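Local coordinates for serine-rich secreted cell wall anchored (LPXTG-motif ) protein (Lactobacillus reuteri ATCC 53608, PDB 5NXK) that probably serves as a surface adhesin of a gut bacterium, its beta-solenoid binding region taking part in attachment to the host, at residues Gly263-Ala268 with Asn291-Asn296; Phe233-Asn238 with Ser271-Glu276; Asn249-Pro254 with Asn282-Gly287. All coordinates share one frame; numbering follows the deposited sequence.

Contact 1: Gly263-Ala268 with Asn291-Asn296; sequences GNIELA and NRIDFN
I265 and I293 lie side by side, pointing the same way, each with CG1 anti to the carbonyl carbon. CB of I265 rests against CG2 of I293 at 3.9 Å. Two residues on, L267 and F295 repeat the pattern: CD1 of L267 meets CD2 of the F295 ring at 3.7 Å, approaching it obliquely. Both pairs point to the inner face of the sheet, though F295 on the last strand remains exposed; F283 touches I265, I293 and F295.

On the other face, R292 and D294 form a salt bridge along their strand. The arginine, extended from CG to NE, presents NE and NH2 side-on to the carboxylate. NE lies 3.0 Å from OD1 and OD2 of D294 and NH2 also bonds OD1, which takes two donors; all three bonds use syn lone pairs. This grip probably helps D294 tolerate the carboxylate of E266, whose OE2 is 4.2 Å from D294 OD2. A water accepts from ND2 of N264 and donates to R292 O and to D294 OD2, bridging the strands.

The frame is in exact parallel register, the axes of 263-267 and 291-295 1° apart. Of the five backbone bonds, D294 N to I265 O is short and straight, 2.8 Å and 169°. Parallel strands in register, one coil apart, are what a beta-solenoid is built of; this pair ends one long sheet, with 289-295 outermost.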
loop_
_atom_site.group_PDB
_atom_site.type_symbol
_atom_site.label_atom_id
_atom_site.label_comp_id
_atom_site.label_asym_id
_atom_site.label_seq_id
_atom_site.Cartn_x
_atom_site.Cartn_y
_atom_site.Cartn_z
ATOM N N GLY A 263 1.230 11.061 -16.989
ATOM C CA GLY A 263 0.128 10.407 -16.307
ATOM C C GLY A 263 -0.705 9.657 -17.332
ATOM O O GLY A 263 -0.910 10.127 -18.446
ATOM N N ASN A 264 -1.162 8.471 -16.961
ATOM C CA ASN A 264 -1.999 7.681 -17.838
ATOM C C ASN A 264 -3.027 6.940 -16.978
ATOM O O ASN A 264 -2.681 6.144 -16.083
ATOM C CB ASN A 264 -1.169 6.695 -18.681
ATOM C CG ASN A 264 -0.423 7.383 -19.835
ATOM O OD1 ASN A 264 0.718 7.844 -19.666
ATOM N ND2 ASN A 264 -1.060 7.461 -21.008
ATOM N N ILE A 265 -4.293 7.210 -17.264
ATOM C CA ILE A 265 -5.386 6.530 -16.609
ATOM C C ILE A 265 -6.177 5.775 -17.681
ATOM O O ILE A 265 -6.579 6.344 -18.696
ATOM C CB ILE A 265 -6.263 7.514 -15.847
ATOM C CG1 ILE A 265 -5.411 8.262 -14.803
ATOM C CG2 ILE A 265 -7.466 6.801 -15.206
ATOM C CD1 ILE A 265 -6.167 9.324 -14.046
ATOM N N GLU A 266 -6.357 4.477 -17.474
ATOM C CA GLU A 266 -6.998 3.642 -18.477
ATOM C C GLU A 266 -8.108 2.848 -17.817
ATOM O O GLU A 266 -7.866 2.114 -16.873
ATOM C CB GLU A 266 -5.979 2.702 -19.138
ATOM C CG GLU A 266 -4.839 3.432 -19.883
ATOM C CD GLU A 266 -3.805 2.493 -20.520
ATOM O OE1 GLU A 266 -3.108 1.769 -19.773
ATOM O OE2 GLU A 266 -3.683 2.485 -21.765
ATOM N N LEU A 267 -9.325 3.004 -18.320
ATOM C CA LEU A 267 -10.488 2.321 -17.766
ATOM C C LEU A 267 -11.012 1.385 -18.849
ATOM O O LEU A 267 -11.609 1.833 -19.824
ATOM C CB LEU A 267 -11.567 3.319 -17.336
ATOM C CG LEU A 267 -11.131 4.449 -16.381
ATOM C CD1 LEU A 267 -12.308 5.269 -15.871
ATOM C CD2 LEU A 267 -10.344 3.896 -15.207
ATOM N N ALA A 268 -10.803 0.089 -18.678
ATOM C CA ALA A 268 -11.003 -0.857 -19.774
ATOM C C ALA A 268 -12.468 -1.176 -20.036
ATOM O O ALA A 268 -13.322 -0.984 -19.171
ATOM C CB ALA A 268 -10.233 -2.162 -19.484
ATOM N N ASN A 291 -0.650 14.133 -19.676
ATOM C CA ASN A 291 -1.640 13.207 -19.156
ATOM C C ASN A 291 -2.597 12.705 -20.223
ATOM O O ASN A 291 -2.928 13.418 -21.164
ATOM C CB ASN A 291 -2.440 13.868 -18.034
ATOM C CG ASN A 291 -3.136 12.849 -17.142
ATOM O OD1 ASN A 291 -2.483 12.116 -16.412
ATOM N ND2 ASN A 291 -4.461 12.809 -17.191
ATOM N N ARG A 292 -3.041 11.467 -20.064
ATOM C CA ARG A 292 -4.057 10.938 -20.948
ATOM C C ARG A 292 -4.974 10.031 -20.153
ATOM O O ARG A 292 -4.511 9.171 -19.394
ATOM C CB ARG A 292 -3.443 10.188 -22.126
ATOM C CG ARG A 292 -4.479 9.498 -22.999
ATOM C CD ARG A 292 -3.838 8.819 -24.209
ATOM N NE ARG A 292 -4.813 8.027 -24.957
ATOM C CZ ARG A 292 -4.874 7.943 -26.282
ATOM N NH1 ARG A 292 -3.992 8.581 -27.038
ATOM N NH2 ARG A 292 -5.795 7.177 -26.854
ATOM N N ILE A 293 -6.278 10.238 -20.315
ATOM C CA ILE A 293 -7.267 9.399 -19.648
ATOM C C ILE A 293 -8.137 8.733 -20.717
ATOM O O ILE A 293 -8.757 9.412 -21.539
ATOM C CB ILE A 293 -8.156 10.205 -18.675
ATOM C CG1 ILE A 293 -7.299 11.022 -17.707
ATOM C CG2 ILE A 293 -9.065 9.264 -17.890
ATOM C CD1 ILE A 293 -8.110 11.972 -16.832
ATOM N N ASP A 294 -8.157 7.407 -20.713
ATOM C CA ASP A 294 -8.960 6.644 -21.665
ATOM C C ASP A 294 -10.146 6.023 -20.956
ATOM O O ASP A 294 -9.976 5.222 -20.043
ATOM C CB ASP A 294 -8.123 5.552 -22.344
ATOM C CG ASP A 294 -7.106 6.116 -23.332
ATOM O OD1 ASP A 294 -7.495 6.889 -24.230
ATOM O OD2 ASP A 294 -5.906 5.815 -23.183
ATOM N N PHE A 295 -11.345 6.409 -21.382
ATOM C CA PHE A 295 -12.588 5.851 -20.868
ATOM C C PHE A 295 -13.144 4.867 -21.875
ATOM O O PHE A 295 -13.707 5.281 -22.887
ATOM C CB PHE A 295 -13.628 6.944 -20.624
ATOM C CG PHE A 295 -13.250 7.936 -19.556
ATOM C CD1 PHE A 295 -12.465 9.045 -19.859
ATOM C CD2 PHE A 295 -13.714 7.781 -18.257
ATOM C CE1 PHE A 295 -12.149 9.978 -18.879
ATOM C CE2 PHE A 295 -13.395 8.695 -17.279
ATOM C CZ PHE A 295 -12.608 9.801 -17.587
ATOM N N ASN A 296 -13.008 3.574 -21.611
ATOM C CA ASN A 296 -13.513 2.578 -22.546
ATOM C C ASN A 296 -14.595 1.743 -21.900
ATOM O O ASN A 296 -15.147 0.854 -22.532
ATOM C CB ASN A 296 -12.389 1.664 -23.055
ATOM C CG ASN A 296 -11.259 2.437 -23.730
ATOM O OD1 ASN A 296 -10.105 2.356 -23.313
ATOM N ND2 ASN A 296 -11.593 3.210 -24.746
HETATM O O HOH W 1 -3.748 6.398 -20.830
#

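Contact 2: Phe233-Asn238 with Ser271-Glu276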
loop_
_atom_site.group_PDB
_atom_site.type_symbol
_atom_site.label_atom_id
_atom_site.label_comp_id
_atom_site.label_asym_id
_atom_site.label_seq_id
_atom_site.Cartn_x
_atom_site.Cartn_y
_atom_site.Cartn_z
ATOM N N PHE A 233 -2.923 4.767 -13.463
ATOM C CA PHE A 233 -4.039 4.120 -12.777
ATOM C C PHE A 233 -4.751 3.300 -13.835
ATOM O O PHE A 233 -5.321 3.863 -14.782
ATOM C CB PHE A 233 -4.990 5.133 -12.135
ATOM C CG PHE A 233 -6.159 4.502 -11.401
ATOM C CD1 PHE A 233 -5.960 3.421 -10.551
ATOM C CD2 PHE A 233 -7.444 5.023 -11.526
ATOM C CE1 PHE A 233 -7.021 2.848 -9.857
ATOM C CE2 PHE A 233 -8.514 4.461 -10.839
ATOM C CZ PHE A 233 -8.309 3.379 -10.000
ATOM N N ILE A 234 -4.656 1.980 -13.714
ATOM C CA ILE A 234 -5.141 1.084 -14.750
ATOM C C ILE A 234 -6.235 0.191 -14.185
ATOM O O ILE A 234 -6.003 -0.549 -13.246
ATOM C CB ILE A 234 -4.018 0.202 -15.322
ATOM C CG1 ILE A 234 -2.895 1.069 -15.881
ATOM C CG2 ILE A 234 -4.566 -0.701 -16.423
ATOM C CD1 ILE A 234 -1.665 0.280 -16.250
ATOM N N VAL A 235 -7.426 0.281 -14.754
ATOM C CA VAL A 235 -8.549 -0.545 -14.355
ATOM C C VAL A 235 -8.869 -1.498 -15.510
ATOM O O VAL A 235 -9.297 -1.067 -16.576
ATOM C CB VAL A 235 -9.759 0.315 -14.003
ATOM C CG1 VAL A 235 -10.971 -0.568 -13.685
ATOM C CG2 VAL A 235 -9.402 1.244 -12.844
ATOM N N ASN A 236 -8.644 -2.789 -15.301
ATOM C CA ASN A 236 -8.753 -3.766 -16.379
ATOM C C ASN A 236 -10.190 -4.237 -16.648
ATOM O O ASN A 236 -11.133 -3.810 -15.970
ATOM C CB ASN A 236 -7.828 -4.966 -16.085
ATOM C CG ASN A 236 -6.363 -4.632 -16.320
ATOM O OD1 ASN A 236 -5.904 -4.683 -17.453
ATOM N ND2 ASN A 236 -5.628 -4.294 -15.263
ATOM N N GLU A 237 -10.351 -5.094 -17.654
ATOM C CA GLU A 237 -11.682 -5.533 -18.074
ATOM C C GLU A 237 -12.515 -6.097 -16.940
ATOM O O GLU A 237 -12.019 -6.869 -16.116
ATOM C CB GLU A 237 -11.622 -6.579 -19.187
ATOM C CG GLU A 237 -11.016 -6.087 -20.477
ATOM C CD GLU A 237 -11.172 -7.094 -21.599
ATOM O OE1 GLU A 237 -11.563 -8.250 -21.312
ATOM O OE2 GLU A 237 -10.885 -6.732 -22.762
ATOM N N ASN A 238 -13.773 -5.664 -16.900
ATOM C CA ASN A 238 -14.767 -6.128 -15.933
ATOM C C ASN A 238 -14.431 -5.854 -14.475
ATOM O O ASN A 238 -15.100 -6.358 -13.581
ATOM C CB ASN A 238 -15.032 -7.624 -16.131
ATOM C CG ASN A 238 -15.420 -7.957 -17.569
ATOM O OD1 ASN A 238 -16.190 -7.231 -18.196
ATOM N ND2 ASN A 238 -14.876 -9.043 -18.098
ATOM N N SER A 271 -15.330 -2.519 -17.506
ATOM C CA SER A 271 -15.134 -2.006 -16.146
ATOM C C SER A 271 -16.266 -1.071 -15.721
ATOM O O SER A 271 -16.934 -0.449 -16.551
ATOM C CB SER A 271 -13.784 -1.288 -16.012
ATOM O OG SER A 271 -13.723 -0.107 -16.814
ATOM N N ASN A 272 -16.462 -0.975 -14.412
ATOM C CA ASN A 272 -17.477 -0.114 -13.834
ATOM C C ASN A 272 -16.825 0.690 -12.721
ATOM O O ASN A 272 -16.394 0.136 -11.701
ATOM C CB ASN A 272 -18.669 -0.924 -13.314
ATOM C CG ASN A 272 -19.536 -1.473 -14.439
ATOM O OD1 ASN A 272 -19.328 -2.596 -14.915
ATOM N ND2 ASN A 272 -20.504 -0.678 -14.875
ATOM N N VAL A 273 -16.678 1.984 -12.962
ATOM C CA VAL A 273 -15.946 2.859 -12.053
ATOM C C VAL A 273 -16.890 3.939 -11.523
ATOM O O VAL A 273 -17.549 4.628 -12.295
ATOM C CB VAL A 273 -14.725 3.498 -12.761
ATOM C CG1 VAL A 273 -14.026 4.498 -11.867
ATOM C CG2 VAL A 273 -13.739 2.420 -13.223
ATOM N N HIS A 274 -16.989 4.046 -10.207
ATOM C CA HIS A 274 -17.843 5.034 -9.581
ATOM C C HIS A 274 -17.012 5.854 -8.608
ATOM O O HIS A 274 -16.420 5.320 -7.662
ATOM C CB HIS A 274 -19.014 4.369 -8.861
ATOM C CG HIS A 274 -19.994 5.342 -8.296
ATOM N ND1 HIS A 274 -19.728 6.098 -7.170
ATOM C CD2 HIS A 274 -21.233 5.704 -8.706
ATOM C CE1 HIS A 274 -20.764 6.872 -6.909
ATOM N NE2 HIS A 274 -21.690 6.654 -7.828
ATOM N N LEU A 275 -16.960 7.158 -8.851
ATOM C CA LEU A 275 -16.055 8.031 -8.115
ATOM C C LEU A 275 -16.814 9.225 -7.590
ATOM O O LEU A 275 -17.638 9.796 -8.308
ATOM C CB LEU A 275 -14.909 8.504 -9.014
ATOM C CG LEU A 275 -14.093 7.438 -9.736
ATOM C CD1 LEU A 275 -13.062 8.120 -10.624
ATOM C CD2 LEU A 275 -13.423 6.478 -8.764
ATOM N N GLU A 276 -16.515 9.627 -6.360
ATOM C CA GLU A 276 -17.211 10.755 -5.763
ATOM C C GLU A 276 -16.258 11.611 -4.938
ATOM O O GLU A 276 -15.450 11.076 -4.199
ATOM C CB GLU A 276 -18.370 10.266 -4.883
ATOM C CG GLU A 276 -19.185 11.404 -4.282
ATOM C CD GLU A 276 -20.521 10.944 -3.724
ATOM O OE1 GLU A 276 -20.952 9.810 -4.048
ATOM O OE2 GLU A 276 -21.141 11.727 -2.976
#
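Two faces of the beta-solenoid meet here across its interior: the end of strand 230-235 in one parallel sheet, and the start of strand 272-277 in another. S271 comes first, in the bend that leads into the second strand. Its CB sits 3.7 Å from CG1 of V235 and equally far from the carbonyl O of N236, so this small side chain fits against valine and turn alike. OG takes the crowded position between the backbone N and the carbonyl carbon (chi1 65°) and is hydrogen-bonded to the carbonyl O of A268, so the buried hydroxyl is satisfied within its own turn. S271 N stands 3.6 Å from N of N238, where the CA atoms of the two segments are nearest.

N272 turns its side chain to T298 on the next coil, and V273 then points back inward. V273 and V235 reach for each other tip to tip from the two sheets, while V241 and L267 also touch both of them and fill in around the pair. Further along, L275 again points inward, but now packs on M243 and L301. On the first strand, CG2 of V235 lies over one face of the F233 ring, 3.7 Å above its plane and offset toward the rim. The other methyl, CG1 of V235, is anti to its backbone N (chi1 176°) and ends 4.1 Å from CG2 of V273.

Contact 3: Asn249-Pro254 with Asn282-Gly287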
loop_
_atom_site.group_PDB
_atom_site.type_symbol
_atom_site.label_atom_id
_atom_site.label_comp_id
_atom_site.label_asym_id
_atom_site.label_seq_id
_atom_site.Cartn_x
_atom_site.Cartn_y
_atom_site.Cartn_z
ATOM N N ASN A 249 -10.163 11.936 -6.143
ATOM C CA ASN A 249 -10.013 10.473 -6.084
ATOM C C ASN A 249 -8.613 10.052 -6.530
ATOM O O ASN A 249 -7.967 9.241 -5.866
ATOM C CB ASN A 249 -11.065 9.769 -6.930
ATOM C CG ASN A 249 -12.467 10.148 -6.537
ATOM O OD1 ASN A 249 -13.213 10.721 -7.335
ATOM N ND2 ASN A 249 -12.835 9.850 -5.297
ATOM N N VAL A 250 -8.143 10.612 -7.647
ATOM C CA VAL A 250 -6.760 10.396 -8.084
ATOM C C VAL A 250 -6.101 11.740 -8.311
ATOM O O VAL A 250 -6.628 12.599 -9.027
ATOM C CB VAL A 250 -6.644 9.558 -9.379
ATOM C CG1 VAL A 250 -5.155 9.333 -9.736
ATOM C CG2 VAL A 250 -7.372 8.229 -9.226
ATOM N N ARG A 251 -4.943 11.924 -7.691
ATOM C CA ARG A 251 -4.234 13.184 -7.804
ATOM C C ARG A 251 -2.856 13.006 -8.428
ATOM O O ARG A 251 -2.037 12.257 -7.918
ATOM C CB ARG A 251 -4.098 13.813 -6.431
ATOM C CG ARG A 251 -3.299 15.098 -6.362
ATOM C CD ARG A 251 -4.055 15.947 -5.362
ATOM N NE ARG A 251 -3.364 17.135 -4.925
ATOM C CZ ARG A 251 -3.979 18.258 -4.577
ATOM N NH1 ARG A 251 -5.307 18.357 -4.648
ATOM N NH2 ARG A 251 -3.258 19.292 -4.174
ATOM N N ILE A 252 -2.621 13.692 -9.543
ATOM C CA ILE A 252 -1.311 13.700 -10.172
ATOM C C ILE A 252 -0.834 15.136 -10.321
ATOM O O ILE A 252 -1.098 15.793 -11.326
ATOM C CB ILE A 252 -1.328 13.022 -11.533
ATOM C CG1 ILE A 252 -2.075 11.682 -11.439
ATOM C CG2 ILE A 252 0.119 12.820 -12.038
ATOM C CD1 ILE A 252 -2.204 10.957 -12.750
ATOM N N ILE A 253 -0.135 15.607 -9.297
ATOM C CA ILE A 253 0.403 16.960 -9.258
ATOM C C ILE A 253 1.842 16.871 -8.758
ATOM O O ILE A 253 2.086 16.325 -7.681
ATOM C CB ILE A 253 -0.442 17.887 -8.332
ATOM C CG1 ILE A 253 -1.856 18.087 -8.905
ATOM C CG2 ILE A 253 0.233 19.241 -8.165
ATOM C CD1 ILE A 253 -2.774 18.963 -8.004
ATOM N N PRO A 254 2.806 17.365 -9.551
ATOM C CA PRO A 254 4.214 17.220 -9.146
ATOM C C PRO A 254 4.509 17.879 -7.792
ATOM O O PRO A 254 3.943 18.929 -7.477
ATOM C CB PRO A 254 4.982 17.908 -10.275
ATOM C CG PRO A 254 4.049 17.823 -11.484
ATOM C CD PRO A 254 2.659 17.950 -10.899
ATOM N N ASN A 282 -12.474 14.498 -9.492
ATOM C CA ASN A 282 -12.310 13.051 -9.389
ATOM C C ASN A 282 -10.922 12.622 -9.886
ATOM O O ASN A 282 -10.203 11.890 -9.200
ATOM C CB ASN A 282 -13.411 12.338 -10.175
ATOM C CG ASN A 282 -14.798 12.789 -9.747
ATOM O OD1 ASN A 282 -15.408 13.653 -10.381
ATOM N ND2 ASN A 282 -15.287 12.230 -8.657
ATOM N N PHE A 283 -10.547 13.083 -11.077
ATOM C CA PHE A 283 -9.176 12.895 -11.563
ATOM C C PHE A 283 -8.549 14.290 -11.600
ATOM O O PHE A 283 -8.930 15.128 -12.418
ATOM C CB PHE A 283 -9.135 12.244 -12.961
ATOM C CG PHE A 283 -9.672 10.829 -13.012
ATOM C CD1 PHE A 283 -9.384 9.911 -12.012
ATOM C CD2 PHE A 283 -10.449 10.412 -14.089
ATOM C CE1 PHE A 283 -9.867 8.609 -12.088
ATOM C CE2 PHE A 283 -10.930 9.111 -14.168
ATOM C CZ PHE A 283 -10.646 8.212 -13.175
ATOM N N ARG A 284 -7.623 14.551 -10.690
ATOM C CA ARG A 284 -7.035 15.878 -10.573
ATOM C C ARG A 284 -5.623 15.842 -11.107
ATOM O O ARG A 284 -4.748 15.221 -10.498
ATOM C CB ARG A 284 -7.015 16.348 -9.118
ATOM C CG ARG A 284 -6.332 17.701 -8.880
ATOM C CD ARG A 284 -7.053 18.858 -9.568
ATOM N NE ARG A 284 -6.379 20.137 -9.324
ATOM C CZ ARG A 284 -6.298 21.142 -10.194
ATOM N NH1 ARG A 284 -6.876 21.055 -11.390
ATOM N NH2 ARG A 284 -5.655 22.253 -9.855
ATOM N N VAL A 285 -5.401 16.478 -12.249
ATOM C CA VAL A 285 -4.068 16.503 -12.838
ATOM C C VAL A 285 -3.678 17.941 -13.149
ATOM O O VAL A 285 -4.411 18.646 -13.830
ATOM C CB VAL A 285 -3.983 15.648 -14.111
ATOM C CG1 VAL A 285 -2.550 15.645 -14.639
ATOM C CG2 VAL A 285 -4.446 14.215 -13.827
ATOM N N ALA A 286 -2.536 18.391 -12.639
ATOM C CA ALA A 286 -2.144 19.782 -12.851
ATOM C C ALA A 286 -0.626 19.904 -12.824
ATOM O O ALA A 286 0.061 19.021 -12.309
ATOM C CB ALA A 286 -2.784 20.692 -11.787
ATOM N N GLY A 287 -0.101 20.982 -13.403
ATOM C CA GLY A 287 1.339 21.164 -13.485
ATOM C C GLY A 287 1.908 20.499 -14.729
ATOM O O GLY A 287 1.162 20.143 -15.646
#
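V250 and F283 sit at the apolar centre of this pair of parallel strands, neighbours on one face of a beta-solenoid of the pectate lyase-like kind. They lie side by side and point into the interior. CB of V250 comes to the edge of the F283 ring, near its plane, 3.8 Å from CD1, and CG2 of the valine touches CD1 and CE1 of the ring. Two residues on, I252 and V285 repeat the arrangement: CG2 of V285 reaches both CB and CD1 of I252. L225 on the preceding coil backs V250 and I252, while L275 and L301 close in on F283.

Between these layers runs the backbone ladder. R284 is held by both its backbone N and O to the neighbouring segment, the N giving a nearly straight bond to V250 O (2.8 Å, 174°) and the O accepting from I252 N. At A286 the ladder slackens: the bond from its N to I252 O is 3.2 Å long, with the donor above the carbonyl plane.

On the opposite face the arginines take over. R284 bends at chi2 (64°), which lays its guanidinium over CB of its own neighbour A286, and its CG meets CD1 of I253 at 3.9 Å. That same CD1 of I253 lies over one face of the R251 guanidinium, which is fixed by salt bridges to D156 and D248 and so probably bears the nearby positive charge of R284 well.

At the corner, N249 and N282 lie side by side, amides nearly coplanar, as rungs of an asparagine ladder that N222 continues. N249 ND2 bonds to N222 OD1 and E276 O, and N282 ND2 also reaches I302 O. Between the two, N282 ND2 donates to N249 OD1 at 2.9 Å, nearly along the C=O axis.

The three contacts belong to the last coils of one solenoid. Contacts 1 and 3 are steps along its axis within two different sheets, while contact 2 runs across the interior. Contacts 1 and 2, with centres about 10 Å apart, share a sheet: V235 N bonds to E266 O at 2.8 Å, and A268 N probably to V235 O. Contacts 1 and 3, about 13 Å apart at their centres, meet through side chains, F295 CZ lying 3.9 Å from F283 CE2. Contacts 2 and 3 are about 17 Å apart between centres, yet L275 CD1 reaches F283 CZ at 3.5 Å. F283 thus touches residues of both other contacts, tying the three sheets together near the C-terminal end.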